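Cortical-lytic enzyme (Clostridium perfringens, PDB 5JIP) probably hydrolyses spore-cortex peptidoglycan during germination, as a muramidase (lysozyme) of glycoside hydrolase family 25. Local coordinates at residues P17-N20 against E21-D25; D94-Q97 against Q98-D102; K120-T123 against T124-V128; G151-F154 against I155-D159. One frame throughout, in Å; residues are numbered along the deposited sequence.

Interaction 1. Residues P17-N20 against E21-D25; sequences PDLN and EFSRD
Asn-20 and Ser-23 hold one another at both ends of the Asn-20 backbone. The amide of Asn-20 donates to Ser-23 OG (N to OG 3.1 Å, 164° at the hydrogen), and the amide of Ser-23 returns a bond to the carbonyl O of Asn-20 (N to O 2.9 Å), closing a type I beta turn over Asn-20 to Ser-23. The side chain of Asn-20 folds over the same turn: its OD1 accepts from the amide of Phe-22 (OD1 to N 2.9 Å), which makes an Asx turn within the beta turn. That reach depends on a CG held between the backbone N and carbonyl carbon (chi1 62°), which points OD1 forward along the chain, within reach of the Phe-22 amide.

A second layer surrounds these bonds. The Phe-22 ring stands almost perpendicular to the Asn-20 amide, with CD2 3.5 Å from OD1, while CG of Glu-21 lies over the centre of one ring face. Glu-21 spends its carboxylate outside the turn, on Asn-54 and in a salt bridge with Arg-41. Leu-19 brings CB to 3.5 Å from Ser-23 OG.

The turn lies just past strand 15-19, which pairs in parallel with strand 38-44 and antiparallel with strand 217-221, and it starts the loop toward helix 28-34.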
# COMPACT_ATOMS: atom_id res chain seq x y z
N PRO A 17 -3.07 -24.67 -13.81
CA PRO A 17 -2.48 -25.90 -13.29
C PRO A 17 -1.12 -25.65 -12.65
O PRO A 17 -0.48 -24.62 -12.87
CB PRO A 17 -2.33 -26.74 -14.56
CG PRO A 17 -1.95 -25.71 -15.60
CD PRO A 17 -2.83 -24.52 -15.26
N ASP A 18 -0.68 -26.63 -11.86
CA ASP A 18 0.75 -26.73 -11.60
C ASP A 18 1.25 -28.06 -12.15
O ASP A 18 0.52 -29.06 -12.19
CB ASP A 18 1.10 -26.57 -10.10
CG ASP A 18 0.36 -27.54 -9.20
OD1 ASP A 18 -0.78 -27.23 -8.81
OD2 ASP A 18 0.94 -28.61 -8.89
N LEU A 19 2.50 -28.02 -12.62
CA LEU A 19 3.09 -29.07 -13.45
C LEU A 19 4.52 -29.35 -12.99
O LEU A 19 5.16 -28.52 -12.35
CB LEU A 19 3.13 -28.67 -14.93
CG LEU A 19 1.86 -28.15 -15.61
CD1 LEU A 19 2.20 -27.58 -16.99
CD2 LEU A 19 0.84 -29.25 -15.72
N ASN A 20 5.02 -30.53 -13.34
CA ASN A 20 6.43 -30.83 -13.14
C ASN A 20 6.86 -31.84 -14.20
O ASN A 20 6.13 -32.11 -15.15
CB ASN A 20 6.71 -31.30 -11.71
CG ASN A 20 5.97 -32.58 -11.34
OD1 ASN A 20 5.65 -33.42 -12.19
ND2 ASN A 20 5.67 -32.72 -10.07
N GLU A 21 8.07 -32.38 -14.05
CA GLU A 21 8.61 -33.25 -15.09
C GLU A 21 7.78 -34.52 -15.31
O GLU A 21 7.96 -35.20 -16.33
CB GLU A 21 10.04 -33.62 -14.75
CG GLU A 21 10.20 -34.53 -13.56
CD GLU A 21 11.66 -34.77 -13.25
OE1 GLU A 21 12.18 -35.82 -13.70
OE2 GLU A 21 12.27 -33.89 -12.61
N PHE A 22 6.89 -34.85 -14.39
CA PHE A 22 6.06 -36.05 -14.52
C PHE A 22 4.72 -35.76 -15.16
O PHE A 22 3.94 -36.68 -15.40
CB PHE A 22 5.89 -36.73 -13.14
CG PHE A 22 7.20 -36.93 -12.44
CD1 PHE A 22 8.16 -37.76 -12.99
CD2 PHE A 22 7.50 -36.28 -11.24
CE1 PHE A 22 9.37 -37.93 -12.38
CE2 PHE A 22 8.70 -36.43 -10.63
CZ PHE A 22 9.65 -37.27 -11.19
N SER A 23 4.45 -34.50 -15.47
CA SER A 23 3.24 -34.16 -16.19
C SER A 23 3.38 -34.64 -17.62
O SER A 23 4.41 -34.40 -18.25
CB SER A 23 3.04 -32.65 -16.16
OG SER A 23 2.93 -32.20 -14.84
N ARG A 24 2.39 -35.35 -18.12
CA ARG A 24 2.50 -35.96 -19.44
C ARG A 24 1.77 -35.16 -20.51
O ARG A 24 0.65 -34.70 -20.30
CB ARG A 24 1.93 -37.37 -19.40
CG ARG A 24 2.63 -38.22 -18.36
CD ARG A 24 2.26 -39.69 -18.45
NE ARG A 24 0.85 -39.94 -18.11
CZ ARG A 24 0.34 -39.96 -16.88
NH1 ARG A 24 -0.95 -40.22 -16.72
NH2 ARG A 24 1.10 -39.68 -15.81
N ASP A 25 2.39 -35.05 -21.69
CA ASP A 25 1.69 -34.55 -22.87
C ASP A 25 1.19 -33.12 -22.65
O ASP A 25 0.01 -32.82 -22.78
CB ASP A 25 0.53 -35.47 -23.27
CG ASP A 25 0.99 -36.92 -23.49
OD1 ASP A 25 2.22 -37.19 -23.49
OD2 ASP A 25 0.12 -37.81 -23.65

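Interaction 2. Residues D94-Q97 against Q98-D102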
# COMPACT_ATOMS: atom_id res chain seq x y z
N ASP A 94 19.25 -19.96 -7.47
CA ASP A 94 20.09 -20.30 -8.61
C ASP A 94 19.27 -20.95 -9.71
O ASP A 94 19.31 -20.51 -10.87
CB ASP A 94 21.23 -21.19 -8.10
CG ASP A 94 22.18 -21.70 -9.19
OD1 ASP A 94 22.06 -21.35 -10.37
OD2 ASP A 94 23.08 -22.48 -8.81
N VAL A 95 18.46 -21.97 -9.37
CA VAL A 95 17.69 -22.67 -10.40
C VAL A 95 16.69 -21.73 -11.06
O VAL A 95 16.53 -21.75 -12.29
CB VAL A 95 16.99 -23.90 -9.80
CG1 VAL A 95 16.05 -24.60 -10.81
CG2 VAL A 95 18.03 -24.87 -9.33
N LEU A 96 15.98 -20.92 -10.27
CA LEU A 96 15.01 -19.99 -10.85
C LEU A 96 15.63 -19.16 -11.95
O LEU A 96 15.03 -18.98 -13.02
CB LEU A 96 14.44 -19.07 -9.78
CG LEU A 96 13.43 -19.71 -8.83
CD1 LEU A 96 13.27 -18.83 -7.59
CD2 LEU A 96 12.07 -19.99 -9.46
N GLN A 97 16.84 -18.62 -11.70
CA GLN A 97 17.49 -17.79 -12.70
C GLN A 97 17.88 -18.61 -13.92
O GLN A 97 17.87 -18.09 -15.05
CB GLN A 97 18.70 -17.10 -12.10
CG GLN A 97 18.32 -16.10 -11.05
CD GLN A 97 19.51 -15.51 -10.35
OE1 GLN A 97 20.01 -14.46 -10.74
NE2 GLN A 97 19.95 -16.17 -9.30
N GLN A 98 18.25 -19.87 -13.73
CA GLN A 98 18.53 -20.71 -14.89
C GLN A 98 17.30 -20.82 -15.78
O GLN A 98 17.41 -20.85 -17.01
CB GLN A 98 18.98 -22.11 -14.46
CG GLN A 98 20.26 -22.14 -13.66
CD GLN A 98 20.71 -23.56 -13.35
OE1 GLN A 98 20.58 -24.45 -14.18
NE2 GLN A 98 21.23 -23.76 -12.16
N GLY A 99 16.11 -20.87 -15.18
CA GLY A 99 14.90 -21.03 -15.92
C GLY A 99 14.36 -19.73 -16.48
O GLY A 99 13.86 -19.70 -17.60
N PHE A 100 14.45 -18.66 -15.71
CA PHE A 100 13.80 -17.42 -16.10
C PHE A 100 14.75 -16.31 -16.53
O PHE A 100 14.28 -15.29 -17.05
CB PHE A 100 12.94 -16.89 -14.94
CG PHE A 100 11.76 -17.75 -14.60
CD1 PHE A 100 10.72 -17.92 -15.51
CD2 PHE A 100 11.67 -18.38 -13.37
CE1 PHE A 100 9.61 -18.72 -15.22
CE2 PHE A 100 10.56 -19.18 -13.05
CZ PHE A 100 9.51 -19.35 -13.99
N GLY A 101 16.06 -16.46 -16.31
CA GLY A 101 17.01 -15.43 -16.68
C GLY A 101 17.76 -14.88 -15.48
O GLY A 101 17.28 -14.95 -14.35
N ASP A 102 18.94 -14.33 -15.73
CA ASP A 102 19.71 -13.75 -14.63
C ASP A 102 18.88 -12.69 -13.94
O ASP A 102 18.23 -11.87 -14.59
CB ASP A 102 21.03 -13.16 -15.16
CG ASP A 102 22.03 -14.23 -15.56
OD1 ASP A 102 21.91 -15.39 -15.11
OD2 ASP A 102 22.96 -13.90 -16.33
O HOH W 1 20.33 -17.62 -16.45
O HOH W 2 22.53 -15.68 -11.98
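Leu-96 and Phe-100 meet on the inner side of the last turns of helix 83-100, the helical arm of a beta-alpha-beta unit that joins strands 70-75 and 111-113 in a fold of the TIM-barrel clan. Here the packing is close: CD2 of Leu-96 reaches the edge of the Phe-100 ring in its plane, 4.0 Å from CE2, and Phe-100 CD2 lies 3.4 Å from Leu-96 O. Leu-96 O also accepts from Phe-100 N (2.8 Å). Both side chains continue inward onto Ala-72 of strand 70-75.

The outer side is looser and polar. Gln-98 runs extended beyond CG back along the helix, so that NE2 donates to Asp-94 OD1 one turn earlier (3.1 Å). The bond is fairly straight, yet the amide comes from above the carboxylate plane, 59° out of it, a less directed approach than an in-plane one. Gln-97 instead uses its amide end on backbone atoms just outside residues 94-102, OE1 taking the amide of Gly-103 and NE2 giving to Ile-93 O.

Gly-101 ends the helix. It is the first residue to leave helical angles, with a positive phi (118°), and its amide still closes a last helical bond to Gln-97 O. The same carbonyl also takes a water, which donates to Gln-97 O at 2.9 Å and to Asp-102 OD1 at 3.0 Å.

Interaction 3. Residues K120-T123 against T124-V128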
# COMPACT_ATOMS: atom_id res chain seq x y z
N LYS A 120 6.89 -37.72 13.37
CA LYS A 120 7.00 -36.79 14.48
C LYS A 120 8.41 -36.25 14.63
O LYS A 120 8.81 -35.88 15.73
CB LYS A 120 6.54 -37.47 15.77
CG LYS A 120 5.08 -37.93 15.71
CD LYS A 120 4.30 -37.52 16.96
CE LYS A 120 4.73 -38.32 18.20
NZ LYS A 120 4.39 -39.77 18.08
N SER A 121 9.17 -36.19 13.53
CA SER A 121 10.60 -35.92 13.65
C SER A 121 10.89 -34.46 13.96
O SER A 121 11.94 -34.16 14.53
CB SER A 121 11.35 -36.35 12.39
OG SER A 121 10.85 -35.69 11.24
N LEU A 122 9.97 -33.55 13.64
CA LEU A 122 10.17 -32.13 13.92
C LEU A 122 9.02 -31.61 14.77
O LEU A 122 7.86 -31.98 14.56
CB LEU A 122 10.27 -31.29 12.64
CG LEU A 122 11.43 -31.59 11.70
CD1 LEU A 122 11.37 -30.67 10.48
CD2 LEU A 122 12.76 -31.47 12.39
N THR A 123 9.35 -30.76 15.73
CA THR A 123 8.32 -30.00 16.42
C THR A 123 7.78 -28.91 15.49
O THR A 123 8.39 -28.53 14.49
CB THR A 123 8.87 -29.36 17.70
OG1 THR A 123 9.77 -28.31 17.35
CG2 THR A 123 9.63 -30.37 18.53
N THR A 124 6.59 -28.40 15.84
CA THR A 124 6.05 -27.26 15.11
C THR A 124 7.02 -26.09 15.11
O THR A 124 7.19 -25.41 14.09
CB THR A 124 4.72 -26.88 15.70
OG1 THR A 124 3.84 -28.00 15.59
CG2 THR A 124 4.12 -25.66 14.97
N THR A 125 7.69 -25.83 16.25
CA THR A 125 8.66 -24.75 16.28
C THR A 125 9.79 -25.02 15.30
O THR A 125 10.22 -24.13 14.56
CB THR A 125 9.22 -24.55 17.69
OG1 THR A 125 8.15 -24.27 18.60
CG2 THR A 125 10.25 -23.41 17.73
N GLU A 126 10.28 -26.26 15.28
CA GLU A 126 11.39 -26.57 14.38
C GLU A 126 10.97 -26.44 12.92
O GLU A 126 11.73 -25.90 12.10
CB GLU A 126 11.91 -27.98 14.68
CG GLU A 126 12.65 -28.07 16.01
CD GLU A 126 12.96 -29.49 16.43
OE1 GLU A 126 12.13 -30.39 16.18
OE2 GLU A 126 14.05 -29.68 17.02
N LEU A 127 9.78 -26.93 12.57
CA LEU A 127 9.35 -26.86 11.17
C LEU A 127 9.15 -25.41 10.75
O LEU A 127 9.66 -24.97 9.72
CB LEU A 127 8.07 -27.66 10.96
CG LEU A 127 7.48 -27.63 9.55
CD1 LEU A 127 8.46 -28.21 8.56
CD2 LEU A 127 6.18 -28.41 9.45
N VAL A 128 8.43 -24.64 11.57
CA VAL A 128 8.15 -23.26 11.21
C VAL A 128 9.45 -22.44 11.18
O VAL A 128 9.63 -21.61 10.29
CB VAL A 128 7.10 -22.65 12.16
CG1 VAL A 128 6.97 -21.15 11.97
CG2 VAL A 128 5.71 -23.31 11.99
O HOH W 3 11.96 -32.75 17.16
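Glu-126 reaches back to Thr-123, the N-cap residue, and completes a capping box with it at the start of helix 124-142. Its CB, the first atom of the side chain, lies 3.4 Å from Thr-123 OG1. CG comes closer still, 3.2 Å from the same oxygen, because chi1 of -71° sets CG anti to the carbonyl carbon and turns the chain toward the N terminus. CD passes alongside OG1, and at the tip OE1 receives the amide of Thr-123 (N to OE1 2.8 Å). That bond is almost straight, 172° at the hydrogen, and arrives on the anti side of the carboxylate, close to its plane. A water linked to Ser-121 O donates to OE1 as well, 2.6 Å away. The reciprocal half of the box runs from Glu-126 N to Thr-123 OG1 (3.0 Å), satisfying one of the first helical N-H groups. Behind it, Thr-123 O begins the regular pattern by accepting from Leu-127 N.

The capped end stands beyond the loop that leaves strand 111-113. Leu-122 and Glu-126 both touch Lys-80, Thr-125 rests on Val-163, and Leu-127 faces Tyr-158, just past helix 152-157.

Interaction 4. Residues G151-F154 against I155-D159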
# COMPACT_ATOMS: atom_id res chain seq x y z
N GLY A 151 -0.59 -28.30 2.51
CA GLY A 151 -1.92 -28.84 2.58
C GLY A 151 -2.61 -28.58 3.92
O GLY A 151 -1.97 -28.38 4.94
N LEU A 152 -3.95 -28.59 3.87
CA LEU A 152 -4.74 -28.43 5.09
C LEU A 152 -4.41 -29.53 6.09
O LEU A 152 -4.24 -29.26 7.29
CB LEU A 152 -6.23 -28.43 4.75
CG LEU A 152 -7.21 -28.21 5.92
CD1 LEU A 152 -6.90 -26.91 6.64
CD2 LEU A 152 -8.69 -28.21 5.49
N PHE A 153 -4.32 -30.77 5.62
CA PHE A 153 -3.97 -31.88 6.51
C PHE A 153 -2.64 -31.63 7.20
O PHE A 153 -2.51 -31.79 8.42
CB PHE A 153 -3.94 -33.17 5.71
CG PHE A 153 -3.53 -34.36 6.51
CD1 PHE A 153 -4.45 -35.02 7.30
CD2 PHE A 153 -2.22 -34.83 6.48
CE1 PHE A 153 -4.07 -36.11 8.06
CE2 PHE A 153 -1.85 -35.92 7.23
CZ PHE A 153 -2.78 -36.57 8.01
N PHE A 154 -1.63 -31.23 6.41
CA PHE A 154 -0.29 -30.98 6.92
C PHE A 154 -0.29 -29.90 8.00
O PHE A 154 0.34 -30.06 9.05
CB PHE A 154 0.62 -30.60 5.76
CG PHE A 154 2.07 -30.58 6.08
CD1 PHE A 154 2.81 -31.74 6.02
CD2 PHE A 154 2.72 -29.39 6.43
CE1 PHE A 154 4.16 -31.73 6.31
CE2 PHE A 154 4.07 -29.37 6.72
CZ PHE A 154 4.79 -30.54 6.67
N ILE A 155 -0.99 -28.78 7.74
CA ILE A 155 -1.11 -27.73 8.74
C ILE A 155 -1.66 -28.33 10.03
O ILE A 155 -1.17 -28.04 11.12
CB ILE A 155 -1.98 -26.57 8.21
CG1 ILE A 155 -1.24 -25.80 7.12
CG2 ILE A 155 -2.38 -25.62 9.33
CD1 ILE A 155 -2.10 -24.78 6.38
N GLY A 156 -2.65 -29.21 9.91
CA GLY A 156 -3.28 -29.81 11.08
C GLY A 156 -2.34 -30.72 11.86
O GLY A 156 -2.46 -30.83 13.08
N LEU A 157 -1.41 -31.36 11.17
CA LEU A 157 -0.41 -32.17 11.86
C LEU A 157 0.50 -31.33 12.74
O LEU A 157 1.11 -31.85 13.67
CB LEU A 157 0.47 -32.91 10.85
CG LEU A 157 -0.02 -34.19 10.23
CD1 LEU A 157 1.03 -34.60 9.22
CD2 LEU A 157 -0.21 -35.26 11.29
N TYR A 158 0.67 -30.07 12.40
CA TYR A 158 1.63 -29.20 13.06
C TYR A 158 0.92 -28.11 13.85
O TYR A 158 1.38 -26.96 13.92
CB TYR A 158 2.59 -28.61 12.04
CG TYR A 158 3.64 -29.61 11.63
CD1 TYR A 158 4.77 -29.81 12.42
CD2 TYR A 158 3.49 -30.39 10.48
CE1 TYR A 158 5.73 -30.74 12.07
CE2 TYR A 158 4.45 -31.31 10.11
CZ TYR A 158 5.56 -31.48 10.90
OH TYR A 158 6.53 -32.39 10.56
N ASP A 159 -0.21 -28.46 14.46
CA ASP A 159 -0.89 -27.58 15.41
C ASP A 159 -1.29 -26.28 14.75
O ASP A 159 -1.16 -25.21 15.35
CB ASP A 159 -0.01 -27.27 16.62
CG ASP A 159 0.23 -28.47 17.51
OD1 ASP A 159 -0.76 -29.06 17.99
OD2 ASP A 159 1.41 -28.81 17.73
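Phe-154, in the short helix 152-157, meets Tyr-158 just beyond its end; the helix follows strand 147-151 and leads toward strand 175-178 in a beta-alpha-beta unit. The ring centroids are 5.0 Å apart and the planes inclined by 43°, a geometry that is neither a stack nor edge-to-face. CE2 of Tyr-158 rides over one face of the Phe-154 ring, displaced toward its rim, and comes to 3.5 Å from CZ. Tyr-158 also presents its ring edge to Phe-154 O. The phenol is held at its far end, where OH bonds with Pro-117 O.

Apolar packing of a ring against a methyl adds a second contact. A first torsion of 178° sends the Phe-153 ring toward the C-terminal end of the helix, where CE2 meets Leu-157 CD1 at 3.7 Å.

Backbone bonds make up the remainder. Gly-151, at the N-cap, accepts from Ile-155 N (3.0 Å from O to N), and CG1 of the buried Ile-155 lies 3.5 Å from that same Gly-151 O. The next two carbonyls accept in the same i to i+4 manner from Gly-156 and Leu-157. Phe-154 O then receives only weak bonds, from the amides of Leu-157 and Tyr-158, while the latter donates at 3.0 Å from N to Ile-155 O.

A sulfonate oxygen of a bound MES, probably from the crystallisation liquor, accepts from the Phe-153 amide, which suggests that the N-terminal end of the helix can bind an anionic group. At the far end the i to i+4 bond is weak, the Tyr-158 to Ile-155 bond persists, and the two rings are in contact.

Along the chain the four contacts come in series, and none nests within or crosses another. Interaction 1 closes the turn after strand 15-19. Interaction 2 ends helix 83-100 on the way to strand 111-113, its centre about 19 Å from that of interaction 1. Interaction 3 opens helix 124-142, and interaction 4 turns the chain beyond strand 147-151. Interactions 3 and 4 touch, although separate in sequence: Thr-124 OG1 makes a probable, weak hydrogen bond with Tyr-158 O, and Leu-127 CD2 packs on Tyr-158 CE2, which ties the start of one helix to the end of the other. Interactions 1 and 2 stand apart from that pair.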